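Putative NADPH:quinone reductase (Bacillus thuringiensis, PDB 3GMS) probably catalyses the NADPH-dependent reduction of quinones, as a putative member of the medium-chain dehydrogenase/reductase superfamily. Local coordinates at residues 115-118 with 119-123; 103-107 with 108-112; 192-196 with 197-201; 248-252 with 253-257; 162-165 with 166-169. One frame throughout, in Å; residues are numbered along the deposited sequence.

Contact 1: residues 115-118 with 119-123; sequences DSID and DFTAA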
loop_
_atom_site.group_PDB
_atom_site.type_symbol
_atom_site.label_atom_id
_atom_site.label_comp_id
_atom_site.label_asym_id
_atom_site.label_seq_id
_atom_site.Cartn_x
_atom_site.Cartn_y
_atom_site.Cartn_z
ATOM N N ASP A 115 10.204 14.352 13.955
ATOM C CA ASP A 115 10.890 13.565 14.983
ATOM C C ASP A 115 9.937 12.670 15.798
ATOM O O ASP A 115 10.339 11.618 16.313
ATOM C CB ASP A 115 11.663 14.499 15.927
ATOM C CG ASP A 115 12.784 15.245 15.223
ATOM O OD1 ASP A 115 13.148 14.900 14.080
ATOM O OD2 ASP A 115 13.307 16.201 15.826
ATOM N N SER A 116 8.692 13.108 15.878
ATOM C CA SER A 116 7.591 12.402 16.541
ATOM C C SER A 116 7.312 10.986 16.026
ATOM O O SER A 116 6.748 10.159 16.740
ATOM C CB SER A 116 6.319 13.226 16.350
ATOM O OG SER A 116 5.376 12.946 17.355
ATOM N N ILE A 117 7.668 10.723 14.772
ATOM C CA ILE A 117 7.294 9.456 14.117
ATOM C C ILE A 117 8.486 8.506 13.995
ATOM O O ILE A 117 9.510 8.879 13.442
ATOM C CB ILE A 117 6.641 9.742 12.748
ATOM C CG1 ILE A 117 5.336 10.541 12.980
ATOM C CG2 ILE A 117 6.498 8.439 11.918
ATOM C CD1 ILE A 117 4.443 10.678 11.797
ATOM N N ASP A 118 8.373 7.314 14.552
ATOM C CA ASP A 118 9.513 6.366 14.530
ATOM C C ASP A 118 9.744 5.832 13.099
ATOM O O ASP A 118 8.859 5.953 12.237
ATOM C CB ASP A 118 9.289 5.198 15.499
ATOM C CG ASP A 118 8.200 4.249 15.015
ATOM O OD1 ASP A 118 8.503 3.319 14.217
ATOM O OD2 ASP A 118 7.050 4.404 15.433
ATOM N N ASP A 119 10.937 5.290 12.844
ATOM C CA ASP A 119 11.315 4.800 11.497
ATOM C C ASP A 119 10.349 3.724 10.959
ATOM O O ASP A 119 10.068 3.678 9.762
ATOM C CB ASP A 119 12.698 4.133 11.510
ATOM C CG ASP A 119 13.819 5.079 11.886
ATOM O OD1 ASP A 119 13.698 6.314 11.726
ATOM O OD2 ASP A 119 14.836 4.568 12.360
ATOM N N PHE A 120 9.866 2.836 11.821
ATOM C CA PHE A 120 9.044 1.726 11.320
ATOM C C PHE A 120 7.624 2.146 10.947
ATOM O O PHE A 120 7.036 1.685 9.960
ATOM C CB PHE A 120 9.067 0.557 12.305
ATOM C CG PHE A 120 10.410 -0.073 12.401
ATOM C CD1 PHE A 120 10.737 -1.176 11.594
ATOM C CD2 PHE A 120 11.378 0.464 13.280
ATOM C CE1 PHE A 120 12.025 -1.765 11.669
ATOM C CE2 PHE A 120 12.652 -0.123 13.380
ATOM C CZ PHE A 120 12.981 -1.250 12.568
ATOM N N THR A 121 7.114 3.123 11.686
ATOM C CA THR A 121 5.859 3.759 11.317
ATOM C C THR A 121 6.062 4.540 10.024
ATOM O O THR A 121 5.265 4.422 9.088
ATOM C CB THR A 121 5.384 4.660 12.491
ATOM O OG1 THR A 121 5.156 3.817 13.618
ATOM C CG2 THR A 121 4.077 5.382 12.111
ATOM N N ALA A 122 7.122 5.370 9.958
ATOM C CA ALA A 122 7.386 6.143 8.759
ATOM C C ALA A 122 7.551 5.274 7.507
ATOM O O ALA A 122 7.075 5.611 6.410
ATOM C CB ALA A 122 8.666 7.014 8.964
ATOM N N ALA A 123 8.181 4.130 7.696
ATOM C CA ALA A 123 8.453 3.237 6.589
ATOM C C ALA A 123 7.171 2.627 5.975
ATOM O O ALA A 123 7.241 1.901 4.961
ATOM C CB ALA A 123 9.422 2.128 7.071
#
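D118 and T121 meet through their side chains at the start of helix 119-122, where D118 is the N-cap. OD1 does the capping; OD2 takes the T121 hydroxyl. OD1 accepts the backbone N-H of T121 at 2.9 Å from D118 OD1 to T121 N. That donor approaches from above the carboxylate plane, 47° out of it. F120 N also points to D118 OD1, but this bond is weak and bent. T121 OG1 donates to D118 OD2 over 2.7 Å, on the syn side but well out of the carboxylate plane. The carboxylate is therefore gripped at both oxygens, which fixes its rotation. D118 CG sits between its own backbone N and carbonyl carbon (chi1 71°), and this turns the carboxylate over the first turn. The helix N-terminus would probably favour the charged form of D118.

The backbone bond of this turn runs from A122 N to D118 O at 2.9 Å and is close to straight, at 170°.

D119 and F120 turn to partners beyond the cap. D119 makes a salt bridge with R89 and a hydrogen bond with Y332. R89 also bonds I117 O. F120 packs edge-to-face with F328.

Apolar packing closes the inner side. I117 and T121 cross at about a right angle, and helix 277-292 covers both through V291. I117 CG2 touches T121 CG2 at 3.9 Å. The same methyl, anti to the backbone N of I117, rests 3.9 Å from A122 CB.

Contact 2: residues 103-107 with 108-112; sequences VKTSA and DFVVP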
loop_
_atom_site.group_PDB
_atom_site.type_symbol
_atom_site.label_atom_id
_atom_site.label_comp_id
_atom_site.label_asym_id
_atom_site.label_seq_id
_atom_site.Cartn_x
_atom_site.Cartn_y
_atom_site.Cartn_z
ATOM N N VAL A 103 19.283 5.752 -1.959
ATOM C CA VAL A 103 18.176 5.964 -2.907
ATOM C C VAL A 103 18.148 7.428 -3.334
ATOM O O VAL A 103 18.229 8.315 -2.485
ATOM C CB VAL A 103 16.817 5.616 -2.242
ATOM C CG1 VAL A 103 15.618 6.062 -3.133
ATOM C CG2 VAL A 103 16.784 4.112 -1.964
ATOM N N LYS A 104 18.036 7.669 -4.635
ATOM C CA LYS A 104 17.799 9.023 -5.158
ATOM C C LYS A 104 16.414 9.181 -5.705
ATOM O O LYS A 104 15.859 8.232 -6.281
ATOM C CB LYS A 104 18.772 9.331 -6.300
ATOM C CG LYS A 104 20.230 9.174 -5.909
ATOM C CD LYS A 104 21.139 9.874 -6.924
ATOM C CE LYS A 104 21.115 9.229 -8.282
ATOM N NZ LYS A 104 21.234 7.760 -8.146
ATOM N N THR A 105 15.867 10.392 -5.568
ATOM C CA THR A 105 14.619 10.730 -6.191
ATOM C C THR A 105 14.613 12.256 -6.373
ATOM O O THR A 105 15.476 12.954 -5.807
ATOM C CB THR A 105 13.370 10.323 -5.329
ATOM O OG1 THR A 105 12.176 10.562 -6.089
ATOM C CG2 THR A 105 13.302 11.161 -4.027
ATOM N N SER A 106 13.653 12.753 -7.131
ATOM C CA SER A 106 13.481 14.196 -7.301
ATOM C C SER A 106 13.112 14.868 -5.963
ATOM O O SER A 106 12.302 14.327 -5.167
ATOM C CB SER A 106 12.402 14.472 -8.358
ATOM O OG SER A 106 11.910 15.804 -8.254
ATOM N N ALA A 107 13.679 16.056 -5.716
ATOM C CA ALA A 107 13.243 16.867 -4.563
ATOM C C ALA A 107 11.730 17.000 -4.411
ATOM O O ALA A 107 11.231 17.081 -3.288
ATOM C CB ALA A 107 13.863 18.256 -4.609
ATOM N N ASP A 108 11.008 17.060 -5.528
ATOM C CA ASP A 108 9.536 17.179 -5.511
ATOM C C ASP A 108 8.825 16.126 -4.684
ATOM O O ASP A 108 7.744 16.357 -4.159
ATOM C CB ASP A 108 8.966 17.126 -6.948
ATOM C CG ASP A 108 9.303 18.367 -7.747
ATOM O OD1 ASP A 108 10.050 19.225 -7.216
ATOM O OD2 ASP A 108 8.825 18.466 -8.896
ATOM N N PHE A 109 9.432 14.959 -4.582
ATOM C CA PHE A 109 8.717 13.809 -4.030
ATOM C C PHE A 109 9.339 13.313 -2.738
ATOM O O PHE A 109 9.033 12.213 -2.274
ATOM C CB PHE A 109 8.696 12.671 -5.058
ATOM C CG PHE A 109 8.176 13.105 -6.396
ATOM C CD1 PHE A 109 6.982 13.834 -6.485
ATOM C CD2 PHE A 109 8.894 12.817 -7.558
ATOM C CE1 PHE A 109 6.489 14.277 -7.738
ATOM C CE2 PHE A 109 8.407 13.262 -8.806
ATOM C CZ PHE A 109 7.208 13.983 -8.876
ATOM N N VAL A 110 10.257 14.101 -2.184
ATOM C CA VAL A 110 10.820 13.812 -0.878
ATOM C C VAL A 110 9.831 14.224 0.227
ATOM O O VAL A 110 9.431 15.385 0.325
ATOM C CB VAL A 110 12.195 14.531 -0.723
ATOM C CG1 VAL A 110 12.667 14.427 0.676
ATOM C CG2 VAL A 110 13.240 13.920 -1.682
ATOM N N VAL A 111 9.407 13.278 1.055
ATOM C CA VAL A 111 8.468 13.573 2.136
ATOM C C VAL A 111 9.174 13.705 3.485
ATOM O O VAL A 111 9.676 12.717 4.027
ATOM C CB VAL A 111 7.374 12.443 2.264
ATOM C CG1 VAL A 111 6.395 12.761 3.357
ATOM C CG2 VAL A 111 6.656 12.198 0.905
ATOM N N PRO A 112 9.187 14.924 4.063
ATOM C CA PRO A 112 9.802 15.127 5.381
ATOM C C PRO A 112 9.053 14.366 6.453
ATOM O O PRO A 112 7.836 14.364 6.439
ATOM C CB PRO A 112 9.608 16.644 5.623
ATOM C CG PRO A 112 9.468 17.236 4.249
ATOM C CD PRO A 112 8.652 16.186 3.494
#
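The F109 ring has T105 OG1 at its edge, near the ring plane. S106 CB approaches obliquely, 4.0 Å from F109 CD2. D108 CB lies over the centre of one face of the F109 ring, 3.8 Å above the plane. R94 adds a cation-pi contact to the same ring. T105 and F109 cross at about a right angle. The hydroxyl of T105 is held by L93 O, so its place beside the ring is set from outside the turn.

Residues 106-109 form a type I beta turn that links strand 102-106 to strand 110-112, in the GroES-like domain typical of medium-chain dehydrogenases. F109 N bonds S106 O at 3.0 Å, nearly straight at the hydrogen, with the donor 48° out of the carbonyl plane. V110 N reaches A107 O in a second, weak bond. The side chain of S106 joins in: D108 N donates to S106 OG over 3.1 Å. With OG anti to the backbone N of S106 (chi1 162°), the hydroxyl swings forward over the start of the turn. S106 OG also lies 3.5 Å from D108 CB.

Below the turn the contact is apolar. T105 CG2 meets V110 CG2 at 3.6 Å. V35 of strand 34-43 and V90 of strand 89-92 both touch V110, and P92 packs on T105. Q281 of helix 277-292 donates to D108 O and V110 O.

Contact 3: residues 192-196 with 197-201; sequences YVIDT and STAPL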
loop_
_atom_site.group_PDB
_atom_site.type_symbol
_atom_site.label_atom_id
_atom_site.label_comp_id
_atom_site.label_asym_id
_atom_site.label_seq_id
_atom_site.Cartn_x
_atom_site.Cartn_y
_atom_site.Cartn_z
ATOM N N TYR A 192 -18.825 -4.297 11.207
ATOM C CA TYR A 192 -19.148 -5.711 11.141
ATOM C C TYR A 192 -18.043 -6.419 10.368
ATOM O O TYR A 192 -17.404 -5.828 9.488
ATOM C CB TYR A 192 -20.477 -5.900 10.394
ATOM C CG TYR A 192 -21.121 -7.249 10.644
ATOM C CD1 TYR A 192 -21.983 -7.436 11.727
ATOM C CD2 TYR A 192 -20.841 -8.343 9.812
ATOM C CE1 TYR A 192 -22.576 -8.687 11.959
ATOM C CE2 TYR A 192 -21.422 -9.599 10.037
ATOM C CZ TYR A 192 -22.289 -9.753 11.113
ATOM O OH TYR A 192 -22.862 -10.994 11.332
ATOM N N VAL A 193 -17.825 -7.689 10.660
ATOM C CA VAL A 193 -16.863 -8.461 9.926
ATOM C C VAL A 193 -17.570 -9.672 9.397
ATOM O O VAL A 193 -18.111 -10.477 10.163
ATOM C CB VAL A 193 -15.617 -8.861 10.784
ATOM C CG1 VAL A 193 -14.678 -9.787 10.005
ATOM C CG2 VAL A 193 -14.902 -7.625 11.294
ATOM N N ILE A 194 -17.605 -9.783 8.080
ATOM C CA ILE A 194 -18.114 -10.990 7.429
ATOM C C ILE A 194 -17.004 -11.979 7.123
ATOM O O ILE A 194 -16.154 -11.769 6.228
ATOM C CB ILE A 194 -18.918 -10.676 6.125
ATOM C CG1 ILE A 194 -19.957 -9.566 6.364
ATOM C CG2 ILE A 194 -19.499 -11.973 5.540
ATOM C CD1 ILE A 194 -20.822 -9.203 5.100
ATOM N N ASP A 195 -17.037 -13.090 7.854
ATOM C CA ASP A 195 -16.059 -14.134 7.674
ATOM C C ASP A 195 -16.671 -15.118 6.717
ATOM O O ASP A 195 -17.610 -15.832 7.086
ATOM C CB ASP A 195 -15.733 -14.775 9.040
ATOM C CG ASP A 195 -14.853 -16.017 8.937
ATOM O OD1 ASP A 195 -14.502 -16.483 7.835
ATOM O OD2 ASP A 195 -14.503 -16.544 10.012
ATOM N N THR A 196 -16.168 -15.131 5.484
ATOM C CA THR A 196 -16.755 -15.920 4.407
ATOM C C THR A 196 -16.472 -17.424 4.484
ATOM O O THR A 196 -17.011 -18.185 3.696
ATOM C CB THR A 196 -16.408 -15.377 2.983
ATOM O OG1 THR A 196 -14.998 -15.337 2.805
ATOM C CG2 THR A 196 -16.990 -13.983 2.757
ATOM N N SER A 197 -15.633 -17.862 5.421
ATOM C CA SER A 197 -15.529 -19.302 5.674
ATOM C C SER A 197 -16.722 -19.746 6.528
ATOM O O SER A 197 -16.994 -20.936 6.634
ATOM C CB SER A 197 -14.205 -19.685 6.327
ATOM O OG SER A 197 -14.070 -19.081 7.597
ATOM N N THR A 198 -17.447 -18.784 7.094
ATOM C CA THR A 198 -18.554 -19.058 8.035
ATOM C C THR A 198 -19.909 -18.473 7.611
ATOM O O THR A 198 -20.960 -19.023 7.957
ATOM C CB THR A 198 -18.209 -18.527 9.460
ATOM O OG1 THR A 198 -17.004 -19.148 9.910
ATOM C CG2 THR A 198 -19.327 -18.817 10.480
ATOM N N ALA A 199 -19.891 -17.336 6.914
ATOM C CA ALA A 199 -21.118 -16.607 6.569
ATOM C C ALA A 199 -21.182 -16.282 5.064
ATOM O O ALA A 199 -20.138 -16.037 4.454
ATOM C CB ALA A 199 -21.213 -15.334 7.390
ATOM N N PRO A 200 -22.395 -16.292 4.460
ATOM C CA PRO A 200 -22.503 -15.978 3.020
ATOM C C PRO A 200 -22.361 -14.478 2.758
ATOM O O PRO A 200 -22.989 -13.673 3.435
ATOM C CB PRO A 200 -23.914 -16.463 2.638
ATOM C CG PRO A 200 -24.682 -16.556 3.916
ATOM C CD PRO A 200 -23.683 -16.732 5.047
ATOM N N LEU A 201 -21.538 -14.089 1.785
ATOM C CA LEU A 201 -21.297 -12.652 1.591
ATOM C C LEU A 201 -22.555 -11.872 1.201
ATOM O O LEU A 201 -22.968 -10.969 1.934
ATOM C CB LEU A 201 -20.137 -12.385 0.596
ATOM C CG LEU A 201 -19.914 -10.927 0.157
ATOM C CD1 LEU A 201 -19.710 -9.976 1.343
ATOM C CD2 LEU A 201 -18.705 -10.873 -0.803
HETATM O O HOH W 1 -19.101 -17.835 2.269
#
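D195 and S197 are tied by a two-bond grip on one carboxylate oxygen. S197 OG donates to D195 OD1 at 2.6 Å, and S197 N donates to the same D195 OD1 at 3.0 Å. The N-H bond closes an Asx turn in the loop after strand 192-195, the outermost strand at one end of the parallel Rossmann-type sheet. Both donors come from the same face of the carboxylate plane. The hydroxyl arrives on the syn side, 26° out of the plane; the N-H stands 36° above it. S197 OG lies between its own backbone N and carbonyl carbon (chi1 63°), which folds it back towards D195.

The backbone carbonyl of D195 is also shared. A199 N bonds D195 O at 2.7 Å in the carbonyl plane. T198 N bonds it as well, from above that plane, and closes a type I beta turn. The chain wraps round D195 OD1 and the D195 backbone O. T198 OG1 stays 3.6 Å from D195 OD2.

Further along, a water bridges the two arms of the turn, donating to T196 O and A199 O. T196 CA makes a CH...O contact with the same carbonyl of A199. T196 OG1 is held by T176 O of strand 171-176, so the neighbouring strand fixes T196.

Under the loop the contact is apolar. I194 points to the loop and also packs on V205 of helix 201-208. L201, after the N-cap P200, covers V175. I194 and L201 cross at about a right angle, with I194 CD1 4.0 Å from L201 CD1.

Contact 4: residues 248-252 with 253-257; sequences IQVNW and AEIVT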
loop_
_atom_site.group_PDB
_atom_site.type_symbol
_atom_site.label_atom_id
_atom_site.label_comp_id
_atom_site.label_asym_id
_atom_site.label_seq_id
_atom_site.Cartn_x
_atom_site.Cartn_y
_atom_site.Cartn_z
ATOM N N ILE A 248 -7.748 -13.421 -11.447
ATOM C CA ILE A 248 -8.895 -13.539 -12.360
ATOM C C ILE A 248 -9.703 -12.240 -12.380
ATOM O O ILE A 248 -10.160 -11.757 -11.332
ATOM C CB ILE A 248 -9.856 -14.702 -11.923
ATOM C CG1 ILE A 248 -9.164 -16.066 -12.038
ATOM C CG2 ILE A 248 -11.175 -14.703 -12.733
ATOM C CD1 ILE A 248 -9.855 -17.132 -11.236
ATOM N N GLN A 249 -9.869 -11.675 -13.573
ATOM C CA GLN A 249 -10.663 -10.460 -13.758
ATOM C C GLN A 249 -12.091 -10.683 -13.288
ATOM O O GLN A 249 -12.648 -11.769 -13.491
ATOM C CB GLN A 249 -10.726 -10.101 -15.250
ATOM C CG GLN A 249 -9.710 -9.044 -15.793
ATOM C CD GLN A 249 -9.053 -8.215 -14.707
ATOM O OE1 GLN A 249 -7.900 -8.461 -14.370
ATOM N NE2 GLN A 249 -9.776 -7.238 -14.149
ATOM N N VAL A 250 -12.699 -9.677 -12.665
ATOM C CA VAL A 250 -14.148 -9.723 -12.429
ATOM C C VAL A 250 -14.894 -9.665 -13.755
ATOM O O VAL A 250 -14.342 -9.247 -14.781
ATOM C CB VAL A 250 -14.690 -8.606 -11.480
ATOM C CG1 VAL A 250 -14.006 -8.657 -10.121
ATOM C CG2 VAL A 250 -14.565 -7.186 -12.095
ATOM N N ASN A 251 -16.154 -10.081 -13.724
ATOM C CA ASN A 251 -17.017 -9.976 -14.882
ATOM C C ASN A 251 -17.543 -8.540 -15.042
ATOM O O ASN A 251 -18.685 -8.226 -14.716
ATOM C CB ASN A 251 -18.155 -10.988 -14.785
ATOM C CG ASN A 251 -18.780 -11.296 -16.133
ATOM O OD1 ASN A 251 -18.767 -10.474 -17.058
ATOM N ND2 ASN A 251 -19.347 -12.489 -16.246
ATOM N N TRP A 252 -16.683 -7.672 -15.580
ATOM C CA TRP A 252 -17.001 -6.264 -15.781
ATOM C C TRP A 252 -18.339 -6.008 -16.482
ATOM O O TRP A 252 -19.099 -5.113 -16.091
ATOM C CB TRP A 252 -15.855 -5.542 -16.556
ATOM C CG TRP A 252 -14.498 -5.572 -15.870
ATOM C CD1 TRP A 252 -13.428 -6.324 -16.231
ATOM C CD2 TRP A 252 -14.083 -4.824 -14.706
ATOM N NE1 TRP A 252 -12.382 -6.115 -15.367
ATOM C CE2 TRP A 252 -12.751 -5.190 -14.428
ATOM C CE3 TRP A 252 -14.707 -3.877 -13.882
ATOM C CZ2 TRP A 252 -12.031 -4.659 -13.349
ATOM C CZ3 TRP A 252 -13.985 -3.339 -12.804
ATOM C CH2 TRP A 252 -12.655 -3.729 -12.556
ATOM N N ALA A 253 -18.613 -6.768 -17.539
ATOM C CA ALA A 253 -19.854 -6.575 -18.309
ATOM C C ALA A 253 -21.126 -6.824 -17.474
ATOM O O ALA A 253 -22.076 -6.018 -17.493
ATOM C CB ALA A 253 -19.845 -7.456 -19.587
ATOM N N GLU A 254 -21.134 -7.926 -16.734
ATOM C CA GLU A 254 -22.290 -8.269 -15.910
ATOM C C GLU A 254 -22.473 -7.321 -14.742
ATOM O O GLU A 254 -23.594 -6.949 -14.398
ATOM C CB GLU A 254 -22.178 -9.691 -15.377
ATOM C CG GLU A 254 -22.186 -10.723 -16.479
ATOM C CD GLU A 254 -22.884 -11.998 -16.069
ATOM O OE1 GLU A 254 -23.446 -12.662 -16.982
ATOM O OE2 GLU A 254 -22.882 -12.318 -14.843
ATOM N N ILE A 255 -21.372 -6.938 -14.111
ATOM C CA ILE A 255 -21.474 -6.000 -13.008
ATOM C C ILE A 255 -22.259 -4.764 -13.464
ATOM O O ILE A 255 -23.107 -4.263 -12.737
ATOM C CB ILE A 255 -20.079 -5.622 -12.432
ATOM C CG1 ILE A 255 -19.500 -6.804 -11.658
ATOM C CG2 ILE A 255 -20.182 -4.383 -11.541
ATOM C CD1 ILE A 255 -18.026 -6.612 -11.293
ATOM N N VAL A 256 -21.997 -4.306 -14.693
ATOM C CA VAL A 256 -22.655 -3.106 -15.246
ATOM C C VAL A 256 -24.107 -3.359 -15.662
ATOM O O VAL A 256 -24.992 -2.581 -15.313
ATOM C CB VAL A 256 -21.838 -2.472 -16.429
ATOM C CG1 VAL A 256 -22.664 -1.414 -17.186
ATOM C CG2 VAL A 256 -20.552 -1.860 -15.906
ATOM N N THR A 257 -24.344 -4.448 -16.387
ATOM C CA THR A 257 -25.648 -4.673 -17.009
ATOM C C THR A 257 -26.608 -5.383 -16.055
ATOM O O THR A 257 -27.771 -5.004 -15.972
ATOM C CB THR A 257 -25.548 -5.431 -18.355
ATOM O OG1 THR A 257 -25.195 -6.801 -18.116
ATOM C CG2 THR A 257 -24.496 -4.790 -19.264
#
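N251 and E254 meet at the start of helix 252-257, and the side chain of N251 can be followed outward. Its CB leads to CG, which lies anti to the backbone N (chi1 -159°). This swings the amide over the first turn. N251 CG comes 3.5 Å from E254 CG. At the tip the two amide atoms part. OD1 accepts E254 N in a weak bond of 3.5 Å between N251 OD1 and E254 N, though its angle is good. N251 ND2 lies against the aliphatic part of E254, 3.4 Å from E254 CG. The amide and carboxylate planes are only 13° apart, while the two side chains run obliquely. The E254 carboxylate has its salt bridge with K258.

The backbone below carries the firmer bond. I255 N meets N251 O at 3.0 Å, almost straight and in line with the carbonyl. V256 N to W252 O is weak. N251 N is held by N227 OD1, which sets the cap residue from helix 223-231.

On the inner side V250 CG2 does double duty. It lies over the centre of the W252 ring, 3.4 Å above the plane, and touches I255 CD1 at 3.6 Å. V250 and I255 cross at about a right angle. F239 of strand 237-241 touches both, and A263 and I265 of strand 262-265 pack on W252.

The arrangement is an asparagine N-cap, with N251 also centring an inverse gamma turn, on a short helix between the last two strands of the parallel Rossmann-type sheet.

Contact 5: residues 162-165 with 166-169; sequences AQLS and QILN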
loop_
_atom_site.group_PDB
_atom_site.type_symbol
_atom_site.label_atom_id
_atom_site.label_comp_id
_atom_site.label_asym_id
_atom_site.label_seq_id
_atom_site.Cartn_x
_atom_site.Cartn_y
_atom_site.Cartn_z
ATOM N N ALA A 162 -10.608 0.277 8.312
ATOM C CA ALA A 162 -11.359 0.215 9.586
ATOM C C ALA A 162 -11.177 1.501 10.361
ATOM O O ALA A 162 -12.140 2.105 10.843
ATOM C CB ALA A 162 -10.939 -0.991 10.413
ATOM N N GLN A 163 -9.936 1.974 10.459
ATOM C CA GLN A 163 -9.702 3.235 11.133
ATOM C C GLN A 163 -10.269 4.444 10.398
ATOM O O GLN A 163 -10.826 5.359 11.030
ATOM C CB GLN A 163 -8.189 3.426 11.370
ATOM C CG GLN A 163 -7.601 2.358 12.303
ATOM C CD GLN A 163 -6.081 2.434 12.323
ATOM O OE1 GLN A 163 -5.521 3.296 12.973
ATOM N NE2 GLN A 163 -5.416 1.525 11.589
ATOM N N LEU A 164 -10.083 4.500 9.077
ATOM C CA LEU A 164 -10.675 5.589 8.298
ATOM C C LEU A 164 -12.216 5.668 8.431
ATOM O O LEU A 164 -12.786 6.765 8.359
ATOM C CB LEU A 164 -10.283 5.474 6.829
ATOM C CG LEU A 164 -8.818 5.876 6.586
ATOM C CD1 LEU A 164 -8.451 5.495 5.148
ATOM C CD2 LEU A 164 -8.571 7.363 6.816
ATOM N N SER A 165 -12.868 4.534 8.651
ATOM C CA SER A 165 -14.333 4.607 8.850
ATOM C C SER A 165 -14.699 5.495 10.068
ATOM O O SER A 165 -15.709 6.204 10.051
ATOM C CB SER A 165 -14.962 3.223 8.931
ATOM O OG SER A 165 -14.728 2.586 10.179
ATOM N N GLN A 166 -13.870 5.444 11.111
ATOM C CA GLN A 166 -14.066 6.246 12.315
ATOM C C GLN A 166 -13.694 7.664 12.052
ATOM O O GLN A 166 -14.468 8.559 12.396
ATOM C CB GLN A 166 -13.268 5.685 13.504
ATOM C CG GLN A 166 -13.669 4.238 13.782
ATOM C CD GLN A 166 -15.166 4.103 14.141
ATOM O OE1 GLN A 166 -15.711 4.920 14.878
ATOM N NE2 GLN A 166 -15.810 3.062 13.638
ATOM N N ILE A 167 -12.548 7.878 11.393
ATOM C CA ILE A 167 -12.093 9.230 11.048
ATOM C C ILE A 167 -13.066 9.975 10.113
ATOM O O ILE A 167 -13.359 11.181 10.306
ATOM C CB ILE A 167 -10.665 9.208 10.400
ATOM C CG1 ILE A 167 -9.615 8.730 11.419
ATOM C CG2 ILE A 167 -10.273 10.606 9.888
ATOM C CD1 ILE A 167 -8.297 8.206 10.774
ATOM N N LEU A 168 -13.571 9.260 9.118
ATOM C CA LEU A 168 -14.408 9.887 8.074
ATOM C C LEU A 168 -15.912 9.621 8.250
ATOM O O LEU A 168 -16.727 10.023 7.406
ATOM C CB LEU A 168 -13.929 9.454 6.668
ATOM C CG LEU A 168 -12.464 9.797 6.320
ATOM C CD1 LEU A 168 -12.081 9.052 5.047
ATOM C CD2 LEU A 168 -12.192 11.295 6.200
ATOM N N ASN A 169 -16.269 8.959 9.344
ATOM C CA ASN A 169 -17.679 8.714 9.722
ATOM C C ASN A 169 -18.486 7.974 8.669
ATOM O O ASN A 169 -19.545 8.436 8.243
ATOM C CB ASN A 169 -18.372 10.037 10.086
ATOM C CG ASN A 169 -17.624 10.806 11.142
ATOM O OD1 ASN A 169 -17.481 10.344 12.277
ATOM N ND2 ASN A 169 -17.151 11.993 10.786
#
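L164 meets I167 and L168 along the last turn of helix 156-168. Two apolar contacts join them: L164 CD2 touches I167 CD1 at 4.1 Å and L168 CD1 at 4.3 Å. The L164 and I167 side chains run obliquely to one another. Helix 127-139 covers L164 through W133 and L168 through C136.

Backbone bonds tie the turn. I167 N reaches Q163 O at 3.1 Å, in the carbonyl plane. L168 N bonds L164 O at 2.7 Å, with the donor tilted 21° from the L164 carbonyl plane. Q166 N to Q163 O is weak. N169, with positive phi, leaves the helix.

S165 OG donates back to A162 O at 2.7 Å. Its hydroxyl lies between backbone N and carbonyl carbon (chi1 76°), which turns it to the preceding turn. Q166 NE2 goes to G189 O, and Q163 bonds R297 N and H159 O.

The helix belongs to the beta-alpha-beta unit of strands 147-150 and 171-176. The buried S165 hydroxyl is satisfied by its own helix, so S165 can lie beside L172 and F170 with its polar atom paired.

Contacts 1 and 4 are both N-caps, but the aspartate caps with one oxygen and holds the threonine hydroxyl with the other, while the asparagine makes one weak bond. Contacts 2 and 3 are turns that use a serine hydroxyl, as acceptor in 2 and as donor in 3. Contact 5 is the most buried by count, with four of its eight touching residues buried; contact 3 lies at the sheet edge, with more exposed residues. Contacts 3, 4 and 5 belong to the Rossmann-type part, with 3 and 4 at its two ends, centres about 22 Å apart. Contacts 1 and 2 adjoin in sequence, and helix 277-292 touches both.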